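Local atomic coordinates of alternansucrase (Leuconostoc mesenteroides, PDB entry 6HVG), a protein that is a large calcium-binding enzyme of glycoside hydrolase family 70 that carries choline-binding and putative cell-wall-binding repeats in addition to its barrel domain. Residues 173-178 against 184-189; 192-197 against 203-208. One frame throughout, in Å; residues are numbered along the deposited sequence.

Interaction 1 (173-178 against 184-189)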
loop_
_atom_site.group_PDB
_atom_site.type_symbol
_atom_site.label_atom_id
_atom_site.label_comp_id
_atom_site.label_asym_id
_atom_site.label_seq_id
_atom_site.Cartn_x
_atom_site.Cartn_y
_atom_site.Cartn_z
ATOM N N TYR A 173 12.864 -9.511 -36.347
ATOM C CA TYR A 173 13.457 -10.068 -37.577
ATOM C C TYR A 173 14.971 -9.892 -37.582
ATOM O O TYR A 173 15.474 -8.868 -37.133
ATOM C CB TYR A 173 12.833 -9.440 -38.845
ATOM C CG TYR A 173 13.292 -10.082 -40.161
ATOM C CD1 TYR A 173 14.463 -9.676 -40.773
ATOM C CD2 TYR A 173 12.562 -11.105 -40.786
ATOM C CE1 TYR A 173 14.905 -10.250 -41.954
ATOM C CE2 TYR A 173 13.007 -11.688 -41.970
ATOM C CZ TYR A 173 14.186 -11.247 -42.546
ATOM O OH TYR A 173 14.698 -11.774 -43.709
ATOM N N PHE A 174 15.676 -10.914 -38.075
ATOM C CA PHE A 174 17.121 -10.879 -38.270
ATOM C C PHE A 174 17.468 -11.277 -39.699
ATOM O O PHE A 174 16.970 -12.275 -40.203
ATOM C CB PHE A 174 17.809 -11.829 -37.286
ATOM C CG PHE A 174 17.408 -11.603 -35.858
ATOM C CD1 PHE A 174 16.187 -12.072 -35.387
ATOM C CD2 PHE A 174 18.232 -10.901 -34.992
ATOM C CE1 PHE A 174 15.790 -11.838 -34.079
ATOM C CE2 PHE A 174 17.844 -10.680 -33.675
ATOM C CZ PHE A 174 16.620 -11.143 -33.215
ATOM N N ASP A 175 18.317 -10.492 -40.351
ATOM C CA ASP A 175 18.752 -10.764 -41.735
ATOM C C ASP A 175 19.641 -12.006 -41.754
ATOM O O ASP A 175 19.756 -12.679 -40.727
ATOM C CB ASP A 175 19.515 -9.555 -42.306
ATOM C CG ASP A 175 18.609 -8.396 -42.693
ATOM O OD1 ASP A 175 17.521 -8.642 -43.257
ATOM O OD2 ASP A 175 19.011 -7.229 -42.472
ATOM N N ASP A 176 20.260 -12.314 -42.902
ATOM C CA ASP A 176 21.121 -13.522 -43.039
ATOM C C ASP A 176 22.395 -13.546 -42.149
ATOM O O ASP A 176 22.825 -14.620 -41.702
ATOM C CB ASP A 176 21.510 -13.768 -44.506
ATOM C CG ASP A 176 20.305 -14.121 -45.403
ATOM O OD1 ASP A 176 20.421 -13.968 -46.638
ATOM O OD2 ASP A 176 19.243 -14.553 -44.902
ATOM N N ASN A 177 22.986 -12.382 -41.882
ATOM C CA ASN A 177 24.128 -12.289 -40.940
ATOM C C ASN A 177 23.747 -12.429 -39.454
ATOM O O ASN A 177 24.636 -12.568 -38.615
ATOM C CB ASN A 177 24.948 -11.001 -41.165
ATOM C CG ASN A 177 24.086 -9.739 -41.238
ATOM O OD1 ASN A 177 22.962 -9.684 -40.722
ATOM N ND2 ASN A 177 24.616 -8.715 -41.889
ATOM N N GLY A 178 22.446 -12.386 -39.134
ATOM C CA GLY A 178 21.948 -12.594 -37.765
ATOM C C GLY A 178 21.637 -11.297 -37.042
ATOM O O GLY A 178 21.249 -11.298 -35.863
ATOM N N SER A 184 12.767 -0.629 -40.469
ATOM C CA SER A 184 12.748 -0.991 -41.859
ATOM C C SER A 184 11.644 -2.028 -42.046
ATOM O O SER A 184 11.193 -2.623 -41.078
ATOM C CB SER A 184 14.103 -1.555 -42.226
ATOM O OG SER A 184 14.336 -1.421 -43.608
ATOM N N PHE A 185 11.205 -2.219 -43.286
ATOM C CA PHE A 185 10.223 -3.249 -43.646
ATOM C C PHE A 185 10.955 -4.495 -44.142
ATOM O O PHE A 185 11.915 -4.378 -44.900
ATOM C CB PHE A 185 9.346 -2.750 -44.792
ATOM C CG PHE A 185 8.037 -2.143 -44.373
ATOM C CD1 PHE A 185 6.936 -2.944 -44.203
ATOM C CD2 PHE A 185 7.885 -0.779 -44.230
ATOM C CE1 PHE A 185 5.711 -2.417 -43.860
ATOM C CE2 PHE A 185 6.660 -0.237 -43.884
ATOM C CZ PHE A 185 5.568 -1.059 -43.695
ATOM N N ARG A 186 10.502 -5.683 -43.757
ATOM C CA ARG A 186 11.036 -6.923 -44.339
ATOM C C ARG A 186 9.904 -7.793 -44.897
ATOM O O ARG A 186 8.769 -7.687 -44.454
ATOM C CB ARG A 186 11.849 -7.696 -43.302
ATOM C CG ARG A 186 13.182 -7.057 -42.919
ATOM C CD ARG A 186 14.198 -7.021 -44.066
ATOM N NE ARG A 186 14.805 -5.690 -44.116
ATOM C CZ ARG A 186 16.016 -5.372 -43.683
ATOM N NH1 ARG A 186 16.420 -4.118 -43.761
ATOM N NH2 ARG A 186 16.824 -6.286 -43.185
ATOM N N ASP A 187 10.211 -8.632 -45.880
ATOM C CA ASP A 187 9.217 -9.493 -46.516
ATOM C C ASP A 187 9.420 -10.935 -46.095
ATOM O O ASP A 187 10.395 -11.553 -46.485
ATOM C CB ASP A 187 9.345 -9.411 -48.032
ATOM C CG ASP A 187 8.897 -8.090 -48.586
ATOM O OD1 ASP A 187 7.839 -7.588 -48.159
ATOM O OD2 ASP A 187 9.581 -7.561 -49.487
ATOM N N VAL A 188 8.489 -11.477 -45.322
ATOM C CA VAL A 188 8.530 -12.888 -44.920
ATOM C C VAL A 188 7.202 -13.525 -45.308
ATOM O O VAL A 188 6.153 -12.975 -45.004
ATOM C CB VAL A 188 8.749 -13.065 -43.399
ATOM C CG1 VAL A 188 9.119 -14.511 -43.070
ATOM C CG2 VAL A 188 9.831 -12.115 -42.893
ATOM N N ASN A 189 7.253 -14.681 -45.973
ATOM C CA ASN A 189 6.060 -15.335 -46.534
ATOM C C ASN A 189 5.288 -14.334 -47.390
ATOM O O ASN A 189 5.894 -13.701 -48.258
ATOM C CB ASN A 189 5.199 -15.985 -45.436
ATOM C CG ASN A 189 5.947 -17.075 -44.679
ATOM O OD1 ASN A 189 6.658 -17.877 -45.281
ATOM N ND2 ASN A 189 5.795 -17.105 -43.352
#
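Two consecutive β hairpins of the choline-binding repeat region meet where Tyr173, on strand 170-174, packs against Arg186 and Val188 of strand 185-188. With CG anti to the backbone N (chi1 -174°), the Tyr173 ring is carried toward strand 185-188 of the next hairpin. Over one face lies the aliphatic part of Arg186: CG sits 4.0 Å from the ring centroid, displaced toward the rim, in a CH-pi contact. Val188 approaches the other half of the ring obliquely, its CG2 3.3 Å from Tyr173 CE2. A tyrosine suits this place because its broad ring can lie against two residues of one strand at once, and Leu164 touches both Tyr173 and Val188. Such short hairpins, packed one after another along the chain, are the building unit of choline-binding modules. The arginine fits for its two natures: CG lies over the ring, with CB and CD near its CD1-CE1 side, while the chain bends at chi2 and chi3 and sends the guanidinium past it, its plane 80° from that of the ring. NE turns back to its own strand and donates to Phe185 O at 3.3 Å, from above the carbonyl plane. NH2 heads for the carboxylate of Asp175, which is nearly coplanar with the guanidinium; the salt bridge is plausible, but the modelled position of NH2 is doubtful. Asp175 also opens a type I turn, which leads the chain away from the contact.

Interaction 2 (192-197 against 203-208)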
loop_
_atom_site.group_PDB
_atom_site.type_symbol
_atom_site.label_atom_id
_atom_site.label_comp_id
_atom_site.label_asym_id
_atom_site.label_seq_id
_atom_site.Cartn_x
_atom_site.Cartn_y
_atom_site.Cartn_z
ATOM N N HIS A 192 4.284 -8.193 -45.465
ATOM C CA HIS A 192 5.141 -7.022 -45.511
ATOM C C HIS A 192 5.113 -6.421 -44.109
ATOM O O HIS A 192 4.201 -5.686 -43.761
ATOM C CB HIS A 192 4.583 -6.040 -46.549
ATOM C CG HIS A 192 5.585 -5.067 -47.080
ATOM N ND1 HIS A 192 6.728 -5.465 -47.744
ATOM C CD2 HIS A 192 5.585 -3.712 -47.103
ATOM C CE1 HIS A 192 7.408 -4.398 -48.122
ATOM N NE2 HIS A 192 6.738 -3.322 -47.745
ATOM N N ILE A 193 6.105 -6.756 -43.296
ATOM C CA ILE A 193 6.083 -6.374 -41.877
ATOM C C ILE A 193 7.121 -5.302 -41.551
ATOM O O ILE A 193 8.309 -5.491 -41.790
ATOM C CB ILE A 193 6.327 -7.590 -40.960
ATOM C CG1 ILE A 193 5.681 -8.860 -41.553
ATOM C CG2 ILE A 193 5.810 -7.291 -39.563
ATOM C CD1 ILE A 193 6.015 -10.122 -40.797
ATOM N N TYR A 194 6.653 -4.178 -41.015
ATOM C CA TYR A 194 7.535 -3.132 -40.483
ATOM C C TYR A 194 7.915 -3.486 -39.073
ATOM O O TYR A 194 7.118 -4.071 -38.339
ATOM C CB TYR A 194 6.842 -1.755 -40.473
ATOM C CG TYR A 194 7.679 -0.606 -39.928
ATOM C CD1 TYR A 194 7.347 0.009 -38.720
ATOM C CD2 TYR A 194 8.811 -0.136 -40.623
ATOM C CE1 TYR A 194 8.101 1.065 -38.217
ATOM C CE2 TYR A 194 9.574 0.917 -40.123
ATOM C CZ TYR A 194 9.217 1.514 -38.916
ATOM O OH TYR A 194 9.957 2.561 -38.406
ATOM N N PHE A 195 9.134 -3.113 -38.703
ATOM C CA PHE A 195 9.626 -3.300 -37.352
ATOM C C PHE A 195 10.031 -1.919 -36.776
ATOM O O PHE A 195 10.555 -1.065 -37.504
ATOM C CB PHE A 195 10.772 -4.304 -37.386
ATOM C CG PHE A 195 10.389 -5.668 -37.939
ATOM C CD1 PHE A 195 10.133 -6.739 -37.091
ATOM C CD2 PHE A 195 10.327 -5.893 -39.309
ATOM C CE1 PHE A 195 9.810 -7.992 -37.599
ATOM C CE2 PHE A 195 9.996 -7.144 -39.821
ATOM C CZ PHE A 195 9.728 -8.190 -38.965
ATOM N N ASP A 196 9.748 -1.693 -35.495
ATOM C CA ASP A 196 9.973 -0.383 -34.844
ATOM C C ASP A 196 11.455 0.012 -34.849
ATOM O O ASP A 196 12.330 -0.850 -34.916
ATOM C CB ASP A 196 9.456 -0.415 -33.397
ATOM C CG ASP A 196 9.363 0.969 -32.761
ATOM O OD1 ASP A 196 8.378 1.691 -33.045
ATOM O OD2 ASP A 196 10.264 1.322 -31.962
ATOM N N SER A 197 11.719 1.317 -34.789
ATOM C CA SER A 197 13.081 1.849 -34.878
ATOM C C SER A 197 13.880 1.787 -33.557
ATOM O O SER A 197 15.124 1.805 -33.574
ATOM C CB SER A 197 13.037 3.294 -35.402
ATOM O OG SER A 197 12.616 4.215 -34.403
ATOM N N SER A 203 5.256 -3.621 -35.886
ATOM C CA SER A 203 4.129 -2.682 -35.758
ATOM C C SER A 203 3.633 -2.080 -37.095
ATOM O O SER A 203 4.313 -2.099 -38.100
ATOM C CB SER A 203 4.448 -1.570 -34.735
ATOM O OG SER A 203 5.654 -0.893 -35.032
ATOM N N SER A 204 2.416 -1.561 -37.070
ATOM C CA SER A 204 1.779 -0.959 -38.232
ATOM C C SER A 204 2.560 0.198 -38.818
ATOM O O SER A 204 3.098 1.033 -38.105
ATOM C CB SER A 204 0.393 -0.423 -37.861
ATOM O OG SER A 204 -0.463 -1.480 -37.501
ATOM N N ASN A 205 2.568 0.268 -40.136
ATOM C CA ASN A 205 3.129 1.403 -40.822
ATOM C C ASN A 205 2.594 1.487 -42.243
ATOM O O ASN A 205 1.886 0.594 -42.721
ATOM C CB ASN A 205 4.668 1.301 -40.837
ATOM C CG ASN A 205 5.352 2.650 -40.745
ATOM O OD1 ASN A 205 4.717 3.691 -40.734
ATOM N ND2 ASN A 205 6.664 2.626 -40.680
ATOM N N VAL A 206 2.959 2.578 -42.903
ATOM C CA VAL A 206 2.642 2.816 -44.286
ATOM C C VAL A 206 3.947 2.807 -45.053
ATOM O O VAL A 206 4.886 3.502 -44.685
ATOM C CB VAL A 206 1.979 4.186 -44.442
ATOM C CG1 VAL A 206 1.548 4.409 -45.872
ATOM C CG2 VAL A 206 0.800 4.299 -43.494
ATOM N N ASP A 207 4.011 2.009 -46.109
ATOM C CA ASP A 207 5.156 1.977 -46.984
ATOM C C ASP A 207 4.726 2.553 -48.329
ATOM O O ASP A 207 3.620 2.276 -48.807
ATOM C CB ASP A 207 5.629 0.526 -47.140
ATOM C CG ASP A 207 7.081 0.406 -47.614
ATOM O OD1 ASP A 207 7.726 1.426 -47.924
ATOM O OD2 ASP A 207 7.583 -0.736 -47.684
ATOM N N ILE A 208 5.581 3.362 -48.947
ATOM C CA ILE A 208 5.377 3.721 -50.350
ATOM C C ILE A 208 5.896 2.514 -51.121
ATOM O O ILE A 208 7.092 2.183 -51.042
ATOM C CB ILE A 208 6.117 5.012 -50.777
ATOM C CG1 ILE A 208 5.886 6.176 -49.793
ATOM C CG2 ILE A 208 5.686 5.444 -52.156
ATOM C CD1 ILE A 208 4.449 6.510 -49.484
#
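Tyr194, on strand 191-194, lies against the chain running from Ser203 into strand 205-209, and its side chain meets that partner along its whole length. CB comes first, 3.5 Å from Ser203 O, which stands at the edge of the ring. A chi1 of 180° turns the ring away from the backbone N, and it extends beneath Asn205, whose CB is 3.7 Å from Tyr194 CD1. Farther out, Asn205 ND2 sits 3.1 Å above the ring plane and over its centre, near all six carbons. The amide plane is tilted 61° from the ring, so the group comes down nitrogen first and does not stack flat. At the tip, Tyr194 OH makes a weak hydrogen bond with Ser231 OG, the same hydroxyl that pairs with Asn205 ND2. Asparagine therefore suits a buried place over an aromatic face: its nitrogen has a polar partner in Ser231 and still rests on the π surface. The backbone adds one bond, Ser203 N to Tyr194 O at 3.1 Å. Two residues back along the strand, His192 reaches Asp207, farther along strand 205-209: NE2 donates to Asp207 OD2 at 2.7 Å, with an almost straight N-H...O angle of 164°. The carboxylate is nearly coplanar with the imidazole and accepts through the anti lone pair of OD2. The other ring nitrogen, ND1, is hydrogen-bonded to Asp187 OD1. If both carboxylates are ionised, each nitrogen would have to carry a proton, which would probably favour a positively charged His192.

Interactions 1 and 2 are successive steps of one chain of hairpins, their centres about 12 Å apart and both in the choline-binding repeat region. The hairpin of strands 185-188 and 191-194 is common to both: its first strand receives Tyr173, and its second faces 203-208. Arg186 N pairs with Ile193 O at 3.0 Å within that hairpin, while Tyr173 CB packs 3.3 Å from Phe195 CZ. Phe185 stacks on the His192 ring, with Phe185 CD1 to His192 CD2 at 3.3 Å, and also touches Asn205 and Asp207. The calcium site of Glu575, Asp581, Asn625 and Asp1159 includes none of the residues in either contact.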